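Local coordinates for protein delta-aminolevulinic acid dehydratase (Toxoplasma gondii ME49, PDB 3OBK) that catalyses the condensation of two molecules of 5-aminolevulinic acid into porphobilinogen, the pyrrole from which tetrapyrroles such as haem are made, at residues A89-P94 / L130-V135; R117-L122 / A173-D178; D187-A192 / E254-E259; I207-C212 / D262-K267. One frame throughout, in Å; residues are numbered along the deposited sequence.

How the contacts relate
Contacts 1 and 4 are core pairings of parallel strands in the same barrel sheet. Both are fully buried and both reach the bound porphobilinogen, and their apolar side chains meet inside the barrel, with Leu-132 packing on Leu-208 and Met-91 on Met-265. Contacts 2 and 3 lie farther out, in the helix layer. Contact 2 backs contact 1 through helix 114-125 and is partly buried and almost wholly apolar, whereas contact 3 backs contact 4 and is a buried polar junction run by carboxylates and waters. The two layers are stitched by side chains: Asp-178 reaches Leu-131 N, Asp-256 binds Ser-211, and Arg-189 reaches the carbonyl of Tyr-210.

Contact 1 of 4, residues A89-P94 / L130-V135; sequences AFMLFP and LLLADV. With PBG (3-[5-(aminomethyl)-4-(carboxymethyl)-1H-pyrrol-3-yl]propanoic acid), chain L.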
# COMPACT_ATOMS: atom_id res chain seq x y z
N ALA A 89 5.74 2.71 -36.67
CA ALA A 89 7.07 2.65 -36.04
C ALA A 89 7.89 1.46 -36.47
O ALA A 89 7.45 0.32 -36.39
CB ALA A 89 6.94 2.66 -34.54
N PHE A 90 9.13 1.72 -36.85
CA PHE A 90 9.97 0.72 -37.48
C PHE A 90 11.35 0.78 -36.86
O PHE A 90 11.94 1.85 -36.70
CB PHE A 90 10.10 1.00 -38.99
CG PHE A 90 8.80 1.06 -39.70
CD1 PHE A 90 8.31 -0.04 -40.34
CD2 PHE A 90 8.05 2.21 -39.70
CE1 PHE A 90 7.10 0.01 -40.98
CE2 PHE A 90 6.85 2.27 -40.33
CZ PHE A 90 6.36 1.16 -40.96
N MET A 91 11.86 -0.38 -36.52
CA MET A 91 13.13 -0.50 -35.83
C MET A 91 14.06 -1.11 -36.89
O MET A 91 13.65 -2.02 -37.60
CB MET A 91 12.89 -1.42 -34.62
CG MET A 91 13.88 -1.44 -33.50
SD MET A 91 13.22 -2.46 -32.09
CE MET A 91 12.48 -1.26 -30.98
N LEU A 92 15.28 -0.60 -37.01
CA LEU A 92 16.21 -1.04 -38.07
C LEU A 92 17.52 -1.62 -37.57
O LEU A 92 18.25 -1.00 -36.81
CB LEU A 92 16.57 0.13 -39.00
CG LEU A 92 15.47 1.05 -39.49
CD1 LEU A 92 16.16 2.11 -40.32
CD2 LEU A 92 14.40 0.30 -40.29
N PHE A 93 17.84 -2.80 -38.06
CA PHE A 93 19.06 -3.48 -37.69
C PHE A 93 19.89 -3.69 -38.96
O PHE A 93 19.36 -4.07 -39.99
CB PHE A 93 18.70 -4.82 -37.08
CG PHE A 93 17.91 -4.73 -35.82
CD1 PHE A 93 18.52 -4.45 -34.61
CD2 PHE A 93 16.57 -5.02 -35.82
CE1 PHE A 93 17.80 -4.43 -33.44
CE2 PHE A 93 15.84 -5.02 -34.66
CZ PHE A 93 16.43 -4.72 -33.47
N PRO A 94 21.20 -3.42 -38.90
CA PRO A 94 22.07 -3.67 -40.05
C PRO A 94 22.85 -4.98 -39.98
O PRO A 94 23.47 -5.28 -38.97
CB PRO A 94 23.06 -2.51 -39.97
CG PRO A 94 23.18 -2.24 -38.53
CD PRO A 94 21.88 -2.63 -37.87
N LEU A 130 8.21 6.93 -38.35
CA LEU A 130 8.89 6.82 -37.04
C LEU A 130 10.02 5.75 -37.05
O LEU A 130 9.76 4.57 -37.19
CB LEU A 130 7.87 6.53 -35.95
CG LEU A 130 8.30 6.89 -34.54
CD1 LEU A 130 8.40 8.41 -34.43
CD2 LEU A 130 7.30 6.32 -33.52
N LEU A 131 11.28 6.18 -36.92
CA LEU A 131 12.42 5.25 -36.96
C LEU A 131 13.12 5.11 -35.62
O LEU A 131 13.44 6.08 -34.97
CB LEU A 131 13.43 5.69 -38.01
CG LEU A 131 12.89 5.93 -39.42
CD1 LEU A 131 14.02 6.31 -40.38
CD2 LEU A 131 12.09 4.71 -39.92
N LEU A 132 13.34 3.86 -35.22
CA LEU A 132 14.00 3.54 -33.96
C LEU A 132 15.23 2.72 -34.33
O LEU A 132 15.10 1.65 -34.90
CB LEU A 132 13.07 2.68 -33.07
CG LEU A 132 11.80 3.23 -32.41
CD1 LEU A 132 10.92 4.00 -33.43
CD2 LEU A 132 10.98 2.05 -31.75
N ALA A 133 16.42 3.23 -34.01
CA ALA A 133 17.67 2.57 -34.38
C ALA A 133 18.27 1.96 -33.12
O ALA A 133 18.28 2.59 -32.08
CB ALA A 133 18.63 3.57 -34.97
N ASP A 134 18.77 0.74 -33.21
CA ASP A 134 19.39 0.11 -32.08
C ASP A 134 20.73 0.81 -31.76
O ASP A 134 21.36 1.39 -32.66
CB ASP A 134 19.61 -1.37 -32.39
CG ASP A 134 20.08 -2.16 -31.21
OD1 ASP A 134 19.22 -2.81 -30.53
OD2 ASP A 134 21.31 -2.14 -30.95
N VAL A 135 21.12 0.80 -30.48
CA VAL A 135 22.45 1.23 -30.05
C VAL A 135 23.09 0.08 -29.28
O VAL A 135 22.53 -0.44 -28.33
CB VAL A 135 22.41 2.52 -29.21
CG1 VAL A 135 23.79 2.84 -28.60
CG2 VAL A 135 21.88 3.68 -30.06
CHA PBG L . 21.73 -6.50 -29.91
C1A PBG L . 20.34 -7.00 -30.10
C2A PBG L . 19.91 -8.32 -29.97
C3A PBG L . 18.55 -8.31 -30.24
C4A PBG L . 18.19 -6.99 -30.45
NA PBG L . 19.29 -6.22 -30.39
C5A PBG L . 20.73 -9.57 -29.75
C6A PBG L . 21.38 -9.72 -28.45
O1A PBG L . 21.51 -8.68 -27.75
O2A PBG L . 21.85 -10.83 -28.11
C7A PBG L . 17.68 -9.50 -30.30
C8A PBG L . 16.33 -9.32 -30.90
C9A PBG L . 15.56 -10.52 -31.24
O3A PBG L . 14.68 -10.40 -32.09
O4A PBG L . 15.92 -11.67 -30.96
N1 PBG L . 21.98 -5.61 -28.82
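Phe-90 lies beside Leu-131 and Met-91 beside Leu-132 in a parallel strand-to-strand contact of the TIM barrel wall; the strands belong to one beta-alpha-beta unit, with helix 114-125 as its crossover. Hydrogen bonds weave across: Phe-90 N to Leu-130 O at 2.9 Å, Leu-132 N back to Phe-90 O, and Leu-92 N to Leu-132 O at 3.1 Å. Beyond that the strands spread, and Phe-93 CA stands 6.7 Å from Asp-134 CA. Into the barrel, Ala-89 CB rests on Leu-130 CD2 at 3.8 Å, while Met-91 bends at chi3 (-96°) and brings CE to within 3.7 Å of Leu-132 CD2. On the outer face, Leu-92 and Leu-131 pack against helix 114-125, and the Phe-90 ring turns an edge to Leu-130 O, which lies in the ring plane.

Toward the C-terminal ends of the strands the chemistry turns polar. Asp-134 OD1 sits at the edge of the Phe-93 ring, 3.6 Å from CE1, with ring and carboxylate planes 44° apart. Asp-134 OD1 also accepts a bond from Ser-183 OG and a weak but straight one (171° at the hydrogen) from porphobilinogen NA, the pyrrole nitrogen. One buried oxygen thus serves a hydroxyl, a ring edge and the product, consistent with the carboxylate helping to orient the pyrrole N-H, though its own bond to the product is long.

Contact 2 of 4, residues R117-L122 / A173-D178; sequences RAIMAL and ARAGAD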
# COMPACT_ATOMS: atom_id res chain seq x y z
N ARG A 117 22.63 5.44 -43.67
CA ARG A 117 22.09 5.61 -45.03
C ARG A 117 20.66 5.08 -45.13
O ARG A 117 19.83 5.63 -45.85
CB ARG A 117 22.98 4.93 -46.07
CG ARG A 117 24.28 5.64 -46.33
CD ARG A 117 25.08 4.96 -47.46
NE ARG A 117 25.91 3.85 -46.98
CZ ARG A 117 25.80 2.55 -47.31
NH1 ARG A 117 26.67 1.71 -46.78
NH2 ARG A 117 24.86 2.09 -48.15
N ALA A 118 20.37 3.99 -44.43
CA ALA A 118 19.04 3.42 -44.42
C ALA A 118 18.05 4.39 -43.82
O ALA A 118 16.93 4.56 -44.33
CB ALA A 118 19.02 2.11 -43.66
N ILE A 119 18.46 5.03 -42.73
CA ILE A 119 17.63 6.03 -42.07
C ILE A 119 17.39 7.23 -42.98
O ILE A 119 16.26 7.69 -43.11
CB ILE A 119 18.29 6.53 -40.78
CG1 ILE A 119 18.30 5.44 -39.72
CG2 ILE A 119 17.57 7.78 -40.26
CD1 ILE A 119 19.02 5.87 -38.46
N MET A 120 18.44 7.75 -43.59
CA MET A 120 18.29 8.89 -44.50
C MET A 120 17.42 8.54 -45.67
O MET A 120 16.58 9.32 -46.05
CB MET A 120 19.63 9.42 -45.00
CG MET A 120 20.38 10.25 -43.96
SD MET A 120 22.04 10.73 -44.51
CE MET A 120 23.08 9.45 -43.82
N ALA A 121 17.60 7.35 -46.21
CA ALA A 121 16.80 6.91 -47.34
C ALA A 121 15.30 6.75 -46.96
O ALA A 121 14.43 7.11 -47.72
CB ALA A 121 17.37 5.61 -47.91
N LEU A 122 15.03 6.24 -45.77
CA LEU A 122 13.65 6.01 -45.35
C LEU A 122 12.97 7.33 -45.08
O LEU A 122 11.83 7.54 -45.48
CB LEU A 122 13.60 5.12 -44.13
CG LEU A 122 13.76 3.65 -44.45
CD1 LEU A 122 14.00 2.84 -43.21
CD2 LEU A 122 12.53 3.14 -45.17
N ALA A 173 21.10 9.73 -34.46
CA ALA A 173 20.30 10.92 -34.25
C ALA A 173 20.53 11.88 -35.41
O ALA A 173 19.57 12.35 -36.05
CB ALA A 173 20.66 11.59 -32.94
N ARG A 174 21.80 12.16 -35.71
CA ARG A 174 22.10 13.13 -36.76
C ARG A 174 21.56 12.65 -38.12
O ARG A 174 21.17 13.48 -38.93
CB ARG A 174 23.61 13.42 -36.88
CG ARG A 174 24.12 14.54 -36.00
CD ARG A 174 25.63 14.59 -36.11
NE ARG A 174 26.30 15.48 -35.16
CZ ARG A 174 27.59 15.40 -34.82
NH1 ARG A 174 28.39 14.45 -35.31
NH2 ARG A 174 28.11 16.27 -33.94
N ALA A 175 21.55 11.33 -38.34
CA ALA A 175 21.06 10.76 -39.61
C ALA A 175 19.57 10.93 -39.80
O ALA A 175 19.08 10.87 -40.91
CB ALA A 175 21.45 9.27 -39.76
N GLY A 176 18.85 11.14 -38.70
CA GLY A 176 17.39 11.30 -38.72
C GLY A 176 16.63 10.35 -37.79
O GLY A 176 15.42 10.45 -37.71
N ALA A 177 17.30 9.44 -37.10
CA ALA A 177 16.61 8.55 -36.17
C ALA A 177 15.77 9.31 -35.17
O ALA A 177 16.24 10.27 -34.56
CB ALA A 177 17.61 7.69 -35.44
N ASP A 178 14.52 8.88 -34.98
CA ASP A 178 13.59 9.54 -34.06
C ASP A 178 13.85 9.12 -32.63
O ASP A 178 13.77 9.94 -31.70
CB ASP A 178 12.16 9.22 -34.43
CG ASP A 178 11.78 9.77 -35.79
OD1 ASP A 178 11.55 10.99 -35.88
OD2 ASP A 178 11.75 8.98 -36.76
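Ile-119 holds CG1 beside the backbone N (chi1 -69°), and its CG2, anti to that nitrogen, faces the end of helix 158-175, where it meets Ala-175, Gly-176 and Ala-177 together. CG2 lies 3.5 Å from Ala-175 O and 3.6 Å from Ala-177 N, and the other branch, with chi2 near 180° (176°), lays CD1 against Ala-177 CB at 3.8 Å. The next residue, Met-120, sets CG 3.4 Å from Ala-175 O, and a bend at chi3 lets CE approach Ala-175 CB loosely, at 4.4 Å.

The surface these groups meet is a helix end closed by a Schellman motif. Gly-176 leaves helical geometry with a positive phi of 126°; a CB here would press on the carbonyl O of Ala-175 and crowd Ile-119 CG2, which lies 3.7 Å from Gly-176 C. The contact is therefore one of methyl and methylene groups against a backbone turn, with little side-chain bulk on the far side.

In the fold, helix 114-125 and the end of helix 158-175 are neighbours in the outer layer of the barrel. Ile-119 also reaches inward to Leu-92 and Leu-131, Leu-122 packs on helix 72-84, and Asp-178, salt-bridged to Lys-123, leads the chain into strand 179-182 beside strand 130-135.

Contact 3 of 4, residues D187-A192 / E254-E259; sequences DGRVSA and EADASE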
# COMPACT_ATOMS: atom_id res chain seq x y z
N ASP A 187 26.20 -0.39 -17.79
CA ASP A 187 25.73 0.42 -16.71
C ASP A 187 25.85 1.88 -17.06
O ASP A 187 26.86 2.32 -17.57
CB ASP A 187 26.54 0.12 -15.45
CG ASP A 187 26.13 -1.17 -14.82
OD1 ASP A 187 24.95 -1.54 -15.00
OD2 ASP A 187 26.97 -1.82 -14.18
N GLY A 188 24.79 2.63 -16.81
CA GLY A 188 24.86 4.08 -16.93
C GLY A 188 24.79 4.64 -18.33
O GLY A 188 24.90 5.84 -18.50
N ARG A 189 24.56 3.81 -19.34
CA ARG A 189 24.56 4.34 -20.71
C ARG A 189 23.43 5.33 -20.98
O ARG A 189 23.62 6.26 -21.77
CB ARG A 189 24.62 3.22 -21.77
CG ARG A 189 23.32 2.64 -22.29
CD ARG A 189 22.63 1.70 -21.31
NE ARG A 189 21.96 0.62 -22.03
CZ ARG A 189 21.02 -0.17 -21.51
NH1 ARG A 189 20.62 -0.02 -20.27
NH2 ARG A 189 20.47 -1.12 -22.27
N VAL A 190 22.26 5.16 -20.34
CA VAL A 190 21.13 6.03 -20.67
C VAL A 190 21.50 7.47 -20.40
O VAL A 190 21.37 8.33 -21.26
CB VAL A 190 19.81 5.68 -19.94
CG1 VAL A 190 18.77 6.74 -20.26
CG2 VAL A 190 19.28 4.26 -20.35
N SER A 191 21.98 7.75 -19.22
CA SER A 191 22.27 9.12 -18.85
C SER A 191 23.38 9.70 -19.71
O SER A 191 23.34 10.88 -20.04
CB SER A 191 22.70 9.21 -17.40
OG SER A 191 22.86 10.57 -17.00
N ALA A 192 24.37 8.86 -20.04
CA ALA A 192 25.54 9.32 -20.77
C ALA A 192 25.10 9.67 -22.18
O ALA A 192 25.51 10.72 -22.73
CB ALA A 192 26.64 8.26 -20.78
N GLU A 254 14.07 1.61 -12.35
CA GLU A 254 14.11 2.88 -11.59
C GLU A 254 15.29 3.74 -12.03
O GLU A 254 15.18 4.96 -12.15
CB GLU A 254 14.14 2.65 -10.07
N ALA A 255 16.44 3.12 -12.28
CA ALA A 255 17.62 3.87 -12.68
C ALA A 255 17.52 4.47 -14.10
O ALA A 255 18.03 5.55 -14.34
CB ALA A 255 18.88 2.98 -12.55
N ASP A 256 16.88 3.78 -15.04
CA ASP A 256 16.77 4.33 -16.38
C ASP A 256 15.78 5.45 -16.39
O ASP A 256 15.96 6.41 -17.12
CB ASP A 256 16.38 3.26 -17.40
CG ASP A 256 17.50 2.25 -17.66
OD1 ASP A 256 18.73 2.50 -17.44
OD2 ASP A 256 17.11 1.18 -18.12
N ALA A 257 14.74 5.34 -15.56
CA ALA A 257 13.80 6.44 -15.38
C ALA A 257 14.51 7.70 -14.93
O ALA A 257 14.33 8.78 -15.51
CB ALA A 257 12.75 6.08 -14.39
N SER A 258 15.32 7.59 -13.88
CA SER A 258 15.92 8.79 -13.31
C SER A 258 17.13 9.29 -14.13
O SER A 258 17.52 10.45 -14.02
CB SER A 258 16.30 8.57 -11.84
OG SER A 258 17.23 7.53 -11.75
N GLU A 259 17.67 8.43 -15.00
CA GLU A 259 18.64 8.86 -16.02
C GLU A 259 18.02 9.57 -17.24
O GLU A 259 18.74 9.98 -18.14
CB GLU A 259 19.48 7.66 -16.48
CG GLU A 259 20.45 7.19 -15.42
CD GLU A 259 21.31 5.98 -15.83
OE1 GLU A 259 21.61 5.77 -17.04
OE2 GLU A 259 21.71 5.23 -14.88
O HOH W 1 22.47 2.37 -15.02
O HOH W 2 19.05 -0.59 -18.02
O HOH W 3 21.32 3.13 -18.00
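Ser-191 and Glu-259 make the one direct hydrogen bond between these segments: Ser-191 N gives its proton to Glu-259 OE1 at 3.0 Å, meeting that oxygen on its anti side, 24° out of the carboxylate plane. The extended Glu-259 side chain runs past Ser-191, with CG 3.6 Å from Ser-191 CB. Three waters carry the rest. One accepts from Gly-188 N at 2.9 Å and donates to Glu-259 OE2. A second accepts from Val-190 N and donates both to Glu-259 OE1 at 2.8 Å and to Asp-256 OD1 at 2.7 Å. The third takes a weak bond from Arg-189 NH1, in the guanidinium plane, and donates to Asp-256 OD2 at 2.6 Å. Val-190 lies against both acids, its CG2 3.4 Å from Asp-256 OD1 and its side chain crossing that of Asp-256 at about a right angle.

The polar ends have further partners outside the two segments: Arg-189 NE pairs with Asp-184, Asp-256 OD2 with Ser-211, and Ser-191 OG with Gln-20 of a second subunit. The Arg-189 side chain is about 4 Å from a bound magnesium ion. With Gly-188 at the N-cap position, this is a helix N-terminus whose first-turn N-H groups are met by a carboxylate and its waters, in the helix layer of a TIM barrel.

Contact 4 of 4, residues I207-C212 / D262-K267; sequences ILAYSC and DMLMVK. With PBG (3-[5-(aminomethyl)-4-(carboxymethyl)-1H-pyrrol-3-yl]propanoic acid), chain L.
A beta bulge interrupts this parallel pairing: between Tyr-210 and Cys-212 the register slips by one residue, and Met-265 O faces two donors, Ser-211 N at 3.2 Å and Cys-212 N, both held weakly. The strands are neighbours in the TIM barrel wall, and their C-terminal ends reach the product pocket. Just before the bulge two short bonds hold the strands, Ala-209 N to Met-263 O and Met-265 N to Ala-209 O; after it, Lys-267 N resumes with Cys-212 O at 3.1 Å.

At the other end, Asp-262 grips both backbone polar atoms of Ile-207: its OD2 takes Ile-207 N on the anti lone pair at 2.8 Å, and its own N binds Ile-207 O. OD1 of the same acid salt-bridges Arg-25 of a second subunit.

Inside the barrel, Met-265 lies side by side with Tyr-210. Its CG, anti to the backbone N (chi1 168°), sits over a ring face 3.4 Å from Tyr-210 CD2, and SD makes an oblique Met-aromatic contact, 4.8 Å from the ring centroid. Leu-208, two residues before Tyr-210 on the same strand face, brings CD1 to 3.7 Å from Met-265 CB.

Lys-267 crosses Tyr-210 obliquely with an extended chain, its CD 3.3 Å from Tyr-210 CE2. In this family two lysines form Schiff bases with substrate, and Lys-267 and nearby Lys-213 are consistent with that pair. Here NZ of Lys-267 stops 3.1 Å short of ring carbon C4A of porphobilinogen.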
# COMPACT_ATOMS: atom_id res chain seq x y z
N ILE A 207 14.95 8.29 -26.29
CA ILE A 207 15.70 7.12 -25.88
C ILE A 207 14.69 6.06 -25.43
O ILE A 207 13.98 6.26 -24.46
CB ILE A 207 16.66 7.44 -24.74
CG1 ILE A 207 17.78 8.36 -25.23
CG2 ILE A 207 17.29 6.16 -24.15
CD1 ILE A 207 18.63 8.98 -24.12
N LEU A 208 14.62 4.96 -26.17
CA LEU A 208 13.89 3.78 -25.73
C LEU A 208 14.89 2.87 -24.99
O LEU A 208 15.74 2.21 -25.61
CB LEU A 208 13.24 3.10 -26.93
CG LEU A 208 12.57 1.71 -26.90
CD1 LEU A 208 11.91 1.34 -25.59
CD2 LEU A 208 11.57 1.64 -28.08
N ALA A 209 14.81 2.87 -23.66
CA ALA A 209 15.83 2.18 -22.86
C ALA A 209 15.43 0.74 -22.72
O ALA A 209 14.32 0.44 -22.29
CB ALA A 209 15.98 2.86 -21.48
N TYR A 210 16.31 -0.17 -23.10
CA TYR A 210 16.12 -1.58 -22.76
C TYR A 210 16.56 -1.72 -21.31
O TYR A 210 17.74 -1.84 -21.06
CB TYR A 210 16.96 -2.48 -23.63
CG TYR A 210 16.52 -2.65 -25.05
CD1 TYR A 210 16.73 -1.68 -25.99
CD2 TYR A 210 15.95 -3.84 -25.47
CE1 TYR A 210 16.34 -1.86 -27.33
CE2 TYR A 210 15.56 -4.04 -26.80
CZ TYR A 210 15.76 -3.04 -27.73
OH TYR A 210 15.38 -3.25 -29.06
N SER A 211 15.63 -1.64 -20.35
CA SER A 211 15.99 -1.71 -18.92
C SER A 211 16.15 -3.11 -18.44
O SER A 211 17.12 -3.41 -17.77
CB SER A 211 14.92 -1.10 -18.02
OG SER A 211 14.66 0.19 -18.43
N CYS A 212 15.17 -3.95 -18.77
CA CYS A 212 15.14 -5.32 -18.30
C CYS A 212 15.28 -6.26 -19.49
O CYS A 212 14.30 -6.75 -20.03
CB CYS A 212 13.83 -5.56 -17.53
SG CYS A 212 13.42 -4.19 -16.40
N ASP A 262 12.77 7.96 -22.01
CA ASP A 262 11.43 8.28 -22.44
C ASP A 262 10.50 7.05 -22.41
O ASP A 262 9.28 7.19 -22.28
CB ASP A 262 11.49 8.80 -23.89
CG ASP A 262 12.31 10.06 -24.03
OD1 ASP A 262 11.85 11.10 -23.49
OD2 ASP A 262 13.38 10.04 -24.68
N MET A 263 11.07 5.85 -22.63
CA MET A 263 10.32 4.57 -22.57
C MET A 263 11.22 3.47 -22.08
O MET A 263 12.44 3.53 -22.26
CB MET A 263 9.78 4.17 -23.94
CG MET A 263 8.90 5.24 -24.62
SD MET A 263 8.18 4.72 -26.20
CE MET A 263 7.79 6.34 -26.86
N LEU A 264 10.60 2.46 -21.46
CA LEU A 264 11.29 1.28 -20.97
C LEU A 264 10.83 0.02 -21.68
O LEU A 264 9.63 -0.20 -21.86
CB LEU A 264 11.07 1.15 -19.49
CG LEU A 264 11.47 2.38 -18.68
CD1 LEU A 264 11.02 2.18 -17.23
CD2 LEU A 264 12.96 2.70 -18.78
N MET A 265 11.80 -0.77 -22.11
CA MET A 265 11.60 -1.99 -22.86
C MET A 265 11.94 -3.19 -21.98
O MET A 265 12.95 -3.18 -21.26
CB MET A 265 12.51 -1.97 -24.07
CG MET A 265 12.66 -3.29 -24.85
SD MET A 265 11.40 -3.60 -26.09
CE MET A 265 11.77 -2.36 -27.33
N VAL A 266 11.08 -4.20 -22.00
CA VAL A 266 11.38 -5.50 -21.41
C VAL A 266 11.51 -6.47 -22.54
O VAL A 266 10.67 -6.49 -23.44
CB VAL A 266 10.26 -6.03 -20.50
CG1 VAL A 266 10.57 -7.51 -20.02
CG2 VAL A 266 10.03 -5.08 -19.35
N LYS A 267 12.55 -7.30 -22.47
CA LYS A 267 12.87 -8.20 -23.54
C LYS A 267 13.61 -9.34 -22.95
O LYS A 267 14.49 -9.11 -22.13
CB LYS A 267 13.79 -7.49 -24.48
CG LYS A 267 14.37 -8.29 -25.65
CD LYS A 267 15.19 -7.29 -26.41
CE LYS A 267 16.23 -7.84 -27.31
NZ LYS A 267 17.22 -6.71 -27.56
CHA PBG L . 21.73 -6.50 -29.91
C1A PBG L . 20.34 -7.00 -30.10
C2A PBG L . 19.91 -8.32 -29.97
C3A PBG L . 18.55 -8.31 -30.24
C4A PBG L . 18.19 -6.99 -30.45
NA PBG L . 19.29 -6.22 -30.39
C5A PBG L . 20.73 -9.57 -29.75
C6A PBG L . 21.38 -9.72 -28.45
O1A PBG L . 21.51 -8.68 -27.75
O2A PBG L . 21.85 -10.83 -28.11
C7A PBG L . 17.68 -9.50 -30.30
C8A PBG L . 16.33 -9.32 -30.90
C9A PBG L . 15.56 -10.52 -31.24
O3A PBG L . 14.68 -10.40 -32.09
O4A PBG L . 15.92 -11.67 -30.96
N1 PBG L . 21.98 -5.61 -28.82